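Side-chain contacts in BH2602 protein (Bacillus halodurans, PDB 3NWZ), which has no established function but, as a CoA-binding member of the hotdog thioesterase superfamily, probably hydrolyses acyl-CoA thioesters: residues 89-94 with 159-164; 95-100 with 140-145. All coordinates share one frame; numbering follows the deposited sequence.

Contact 1: 89-94 with 159-164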
loop_
_atom_site.group_PDB
_atom_site.type_symbol
_atom_site.label_atom_id
_atom_site.label_comp_id
_atom_site.label_asym_id
_atom_site.label_seq_id
_atom_site.Cartn_x
_atom_site.Cartn_y
_atom_site.Cartn_z
ATOM N N LEU A 89 11.356 3.607 -9.861
ATOM C CA LEU A 89 11.095 4.721 -10.791
ATOM C C LEU A 89 9.988 5.597 -10.238
ATOM O O LEU A 89 10.153 6.806 -10.119
ATOM C CB LEU A 89 10.662 4.199 -12.167
ATOM C CG LEU A 89 10.458 5.218 -13.289
ATOM C CD1 LEU A 89 11.779 5.914 -13.609
ATOM C CD2 LEU A 89 9.935 4.482 -14.522
ATOM N N LEU A 90 8.862 4.977 -9.892
ATOM C CA LEU A 90 7.733 5.715 -9.334
ATOM C C LEU A 90 8.243 6.516 -8.150
ATOM O O LEU A 90 7.992 7.710 -8.040
ATOM C CB LEU A 90 6.635 4.745 -8.872
ATOM C CG LEU A 90 5.252 4.898 -9.514
ATOM C CD1 LEU A 90 4.295 3.937 -8.865
ATOM C CD2 LEU A 90 4.751 6.335 -9.349
ATOM N N ASP A 91 8.974 5.840 -7.263
ATOM C CA ASP A 91 9.555 6.467 -6.076
ATOM C C ASP A 91 10.409 7.675 -6.486
ATOM O O ASP A 91 10.328 8.750 -5.891
ATOM C CB ASP A 91 10.424 5.435 -5.336
ATOM C CG ASP A 91 11.159 6.029 -4.135
ATOM O OD1 ASP A 91 10.490 6.479 -3.178
ATOM O OD2 ASP A 91 12.409 6.038 -4.152
ATOM N N THR A 92 11.222 7.495 -7.516
ATOM C CA THR A 92 12.090 8.564 -7.980
ATOM C C THR A 92 11.262 9.751 -8.458
ATOM O O THR A 92 11.551 10.899 -8.115
ATOM C CB THR A 92 13.019 8.065 -9.101
ATOM O OG1 THR A 92 13.756 6.934 -8.628
ATOM C CG2 THR A 92 14.015 9.103 -9.455
ATOM N N ALA A 93 10.224 9.467 -9.240
ATOM C CA ALA A 93 9.340 10.515 -9.739
ATOM C C ALA A 93 8.695 11.243 -8.544
ATOM O O ALA A 93 8.821 12.469 -8.401
ATOM C CB ALA A 93 8.264 9.898 -10.644
HETATM N N MSE A 94 8.036 10.479 -7.671
HETATM C CA MSE A 94 7.369 11.058 -6.520
HETATM C C MSE A 94 8.303 11.844 -5.620
HETATM O O MSE A 94 7.885 12.812 -4.944
HETATM C CB MSE A 94 6.705 9.969 -5.722
HETATM C CG MSE A 94 5.863 9.067 -6.562
HETATM SE SE MSE A 94 5.102 7.661 -5.514
HETATM C CE MSE A 94 3.246 8.167 -5.633
ATOM N N GLY A 159 2.495 7.261 -2.466
ATOM C CA GLY A 159 3.645 7.335 -1.583
ATOM C C GLY A 159 3.596 8.513 -0.629
ATOM O O GLY A 159 3.349 9.645 -1.032
ATOM N N SER A 160 3.815 8.244 0.652
ATOM C CA SER A 160 3.833 9.307 1.657
ATOM C C SER A 160 5.296 9.610 1.982
ATOM O O SER A 160 6.094 8.685 2.140
ATOM C CB SER A 160 3.085 8.865 2.915
ATOM O OG SER A 160 3.162 9.857 3.917
ATOM N N PHE A 161 5.644 10.899 2.062
ATOM C CA PHE A 161 7.017 11.330 2.329
ATOM C C PHE A 161 7.160 12.172 3.581
ATOM O O PHE A 161 6.352 13.060 3.856
ATOM C CB PHE A 161 7.565 12.127 1.150
ATOM C CG PHE A 161 7.774 11.311 -0.089
ATOM C CD1 PHE A 161 9.029 11.224 -0.670
ATOM C CD2 PHE A 161 6.715 10.624 -0.675
ATOM C CE1 PHE A 161 9.223 10.467 -1.814
ATOM C CE2 PHE A 161 6.902 9.858 -1.824
ATOM C CZ PHE A 161 8.150 9.778 -2.394
ATOM N N PHE A 162 8.217 11.898 4.330
ATOM C CA PHE A 162 8.471 12.622 5.555
ATOM C C PHE A 162 9.360 13.824 5.271
ATOM O O PHE A 162 10.408 13.709 4.620
ATOM C CB PHE A 162 9.130 11.712 6.587
ATOM C CG PHE A 162 8.895 12.151 7.989
ATOM C CD1 PHE A 162 7.695 11.856 8.626
ATOM C CD2 PHE A 162 9.832 12.939 8.652
ATOM C CE1 PHE A 162 7.430 12.345 9.900
ATOM C CE2 PHE A 162 9.578 13.435 9.928
ATOM C CZ PHE A 162 8.374 13.139 10.552
ATOM N N VAL A 163 8.917 14.976 5.766
ATOM C CA VAL A 163 9.606 16.247 5.595
ATOM C C VAL A 163 10.714 16.465 6.627
ATOM O O VAL A 163 10.530 16.189 7.815
ATOM C CB VAL A 163 8.608 17.415 5.713
ATOM C CG1 VAL A 163 9.321 18.740 5.498
ATOM C CG2 VAL A 163 7.483 17.232 4.719
ATOM N N LEU A 164 11.853 16.979 6.164
ATOM C CA LEU A 164 12.997 17.257 7.037
ATOM C C LEU A 164 13.265 18.763 7.144
ATOM O O LEU A 164 13.590 19.282 8.216
ATOM C CB LEU A 164 14.252 16.559 6.505
ATOM C CG LEU A 164 14.153 15.058 6.222
ATOM C CD1 LEU A 164 15.515 14.550 5.802
ATOM C CD2 LEU A 164 13.671 14.316 7.447
#

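Contact 2: 95-100 with 140-145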
loop_
_atom_site.group_PDB
_atom_site.type_symbol
_atom_site.label_atom_id
_atom_site.label_comp_id
_atom_site.label_asym_id
_atom_site.label_seq_id
_atom_site.Cartn_x
_atom_site.Cartn_y
_atom_site.Cartn_z
ATOM N N GLY A 95 9.568 11.435 -5.606
ATOM C CA GLY A 95 10.536 12.127 -4.788
ATOM C C GLY A 95 10.844 13.494 -5.362
ATOM O O GLY A 95 10.605 14.521 -4.726
ATOM N N GLN A 96 11.373 13.509 -6.578
ATOM C CA GLN A 96 11.712 14.765 -7.205
ATOM C C GLN A 96 10.520 15.715 -7.166
ATOM O O GLN A 96 10.701 16.918 -6.967
ATOM C CB GLN A 96 12.218 14.516 -8.621
ATOM C CG GLN A 96 13.527 13.710 -8.628
ATOM C CD GLN A 96 14.331 13.882 -9.906
ATOM O OE1 GLN A 96 13.797 13.806 -11.004
ATOM N NE2 GLN A 96 15.623 14.105 -9.759
HETATM N N MSE A 97 9.310 15.168 -7.334
HETATM C CA MSE A 97 8.069 15.946 -7.244
HETATM C C MSE A 97 8.059 16.639 -5.872
HETATM O O MSE A 97 8.113 17.866 -5.775
HETATM C CB MSE A 97 6.853 15.011 -7.348
HETATM C CG MSE A 97 5.461 15.684 -7.196
HETATM SE SE MSE A 97 4.864 16.748 -8.726
HETATM C CE MSE A 97 5.787 18.421 -8.323
ATOM N N VAL A 98 8.011 15.841 -4.805
ATOM C CA VAL A 98 8.022 16.386 -3.444
ATOM C C VAL A 98 9.108 17.448 -3.242
ATOM O O VAL A 98 8.845 18.564 -2.778
ATOM C CB VAL A 98 8.273 15.285 -2.384
ATOM C CG1 VAL A 98 8.164 15.879 -0.979
ATOM C CG2 VAL A 98 7.284 14.165 -2.544
ATOM N N ASN A 99 10.335 17.102 -3.598
ATOM C CA ASN A 99 11.444 18.014 -3.391
ATOM C C ASN A 99 11.418 19.322 -4.175
ATOM O O ASN A 99 12.036 20.304 -3.771
ATOM C CB ASN A 99 12.748 17.250 -3.596
ATOM C CG ASN A 99 13.022 16.294 -2.451
ATOM O OD1 ASN A 99 13.202 16.720 -1.316
ATOM N ND2 ASN A 99 13.033 14.995 -2.737
ATOM N N ARG A 100 10.688 19.355 -5.278
ATOM C CA ARG A 100 10.605 20.583 -6.041
ATOM C C ARG A 100 9.606 21.563 -5.416
ATOM O O ARG A 100 9.676 22.774 -5.651
ATOM C CB ARG A 100 10.238 20.273 -7.485
ATOM C CG ARG A 100 11.463 20.217 -8.398
ATOM C CD ARG A 100 11.274 21.083 -9.637
ATOM N NE ARG A 100 10.873 22.464 -9.333
ATOM C CZ ARG A 100 9.636 22.850 -9.008
ATOM N NH1 ARG A 100 8.651 21.962 -8.937
ATOM N NH2 ARG A 100 9.379 24.132 -8.759
ATOM N N ILE A 140 4.138 14.585 3.124
ATOM C CA ILE A 140 3.598 14.933 1.817
ATOM C C ILE A 140 3.139 13.685 1.114
ATOM O O ILE A 140 3.927 12.791 0.852
ATOM C CB ILE A 140 4.633 15.660 0.922
ATOM C CG1 ILE A 140 4.858 17.090 1.419
ATOM C CG2 ILE A 140 4.135 15.711 -0.512
ATOM C CD1 ILE A 140 5.918 17.828 0.653
ATOM N N VAL A 141 1.842 13.641 0.824
ATOM C CA VAL A 141 1.227 12.522 0.143
ATOM C C VAL A 141 1.225 12.850 -1.345
ATOM O O VAL A 141 0.775 13.925 -1.751
ATOM C CB VAL A 141 -0.196 12.333 0.655
ATOM C CG1 VAL A 141 -0.900 11.211 -0.111
ATOM C CG2 VAL A 141 -0.148 12.035 2.158
ATOM N N VAL A 142 1.750 11.920 -2.139
ATOM C CA VAL A 142 1.851 12.079 -3.576
ATOM C C VAL A 142 1.313 10.814 -4.234
ATOM O O VAL A 142 1.137 9.801 -3.571
ATOM C CB VAL A 142 3.329 12.314 -4.005
ATOM C CG1 VAL A 142 4.224 11.239 -3.399
ATOM C CG2 VAL A 142 3.455 12.287 -5.532
ATOM N N GLU A 143 1.046 10.883 -5.536
ATOM C CA GLU A 143 0.507 9.752 -6.272
ATOM C C GLU A 143 1.146 9.705 -7.644
ATOM O O GLU A 143 1.546 10.738 -8.170
ATOM C CB GLU A 143 -1.007 9.906 -6.430
ATOM C CG GLU A 143 -1.413 10.886 -7.550
ATOM C CD GLU A 143 -2.909 11.098 -7.630
ATOM O OE1 GLU A 143 -3.647 10.113 -7.869
ATOM O OE2 GLU A 143 -3.345 12.255 -7.448
ATOM N N GLY A 144 1.230 8.520 -8.235
ATOM C CA GLY A 144 1.835 8.420 -9.555
ATOM C C GLY A 144 1.460 7.206 -10.396
ATOM O O GLY A 144 0.834 6.271 -9.922
ATOM N N LYS A 145 1.851 7.232 -11.662
ATOM C CA LYS A 145 1.581 6.149 -12.590
ATOM C C LYS A 145 2.785 5.930 -13.485
ATOM O O LYS A 145 3.569 6.854 -13.748
ATOM C CB LYS A 145 0.365 6.465 -13.462
ATOM C CG LYS A 145 -0.955 6.168 -12.790
ATOM C CD LYS A 145 -2.126 6.463 -13.719
ATOM C CE LYS A 145 -3.447 6.114 -13.054
ATOM N NZ LYS A 145 -3.643 6.906 -11.803
#

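Contact 1: 89-94 with 159-164
The carboxylate oxygen OD1 of D91 is hydrogen-bonded to the hydroxyl OG1 of T110 while approaching the aromatic ring of F161, with OD1 4.1 Å from CZ. It meets the ring at a slant, neither over a face nor at the edge, although the carboxylate and ring planes are turned only 15° apart. M94, a selenomethionine, makes the closer contact with F161: its CB lies 3.6 Å from CZ in an apolar touch, and its backbone O stands over one face of the ring. Beyond CB the chain of M94 leads away from the ring to the strand backbone, where the methyl carbon CE comes to 3.4 Å from the amide N of G159. A turn about the CG-SE bond (chi3 113°) helps bring the methyl there, and G159, having no CB, leaves only backbone for it to meet. Within the strand, the carbonyl O of G159 lies in the plane of the F161 ring at its edge, 3.5 Å from CD2. Replacing F161 by an alanine is likely to open a gap beside CB of M94 and to leave the D91 carboxylate without its aromatic neighbour. No hydrogen bond joins the two segments, and all four touching residues are buried. Helix segment 89-94 crosses strand segment 159-163 at 51°, the axes 9.9 Å apart at their closest. L89, A93 and M94 also rest on strand 125-135, F161 packs on V142 of strand 139-147, and H82 of the second subunit lies against D91.

Contact 2: 95-100 with 140-145
The C-terminal end of the central helix of the hotdog fold, 83-100, packs on strand 139-147 mainly through V98, whose side chain meets I140 tip to tip. CG1 of V98 is 3.4 Å from CD1 of I140, the end of a side chain stretched straight at its second torsion (chi2 176°). The other methyl of V98, CG2, works along the strand instead: it lies 4.1 Å from CG2 of I140 and 4.3 Å from CG1 of V142. V98 holds CG1 anti to the backbone N (chi1 -175°), which sets this methyl over the CD1 end and CB of I140 and leaves CG2 for I140 CG2 and V142. M97, a selenomethionine, adds a lighter touch, its CG 4.3 Å from CG2 of V142; beyond CG the chain turns off toward I132 and F64. This is the hotdog packing pattern, in which an antiparallel sheet curves around the helix: the segment axes run at 139° to each other and approach to 9.3 Å. I140 and V142 turn their side chains to the helix, whereas V141 between them faces away and packs on H134 and on H116 of the fourth subunit. F161 of the adjacent strand 153-163 also touches V98, carrying the apolar surface across to the next strand. At the helix end N99 points away from strand 139-147, its ND2 making a weak hydrogen bond of 3.2 Å to the O of G95, while R100 forms a salt bridge with E58 of strand 55-58. R139, next to I140 in the chain, and H134, whose side chain is about 6 Å from that of I140, are both CoA-binding residues, though no CoA is bound to this chain.

In the fold
Contacts 1 and 2 have centres about 5 Å apart and use consecutive stretches of helix 83-100, which meets one face of the antiparallel sheet. Along the chain, segments 89-94 and 95-100 come first, followed by 140-145 and then 159-164, so the sequence span of contact 2 falls within that of contact 1. Strands 139-147 and 153-163 are successive in the chain and adjacent in the sheet, joined by probable hydrogen bonds from I140 N to F161 O and from V142 N to G159 O. M94 also reaches the backbone of E143 and G144. Together the contacts seat the helix across two paired strands, one beginning at the CoA-binding residue R139.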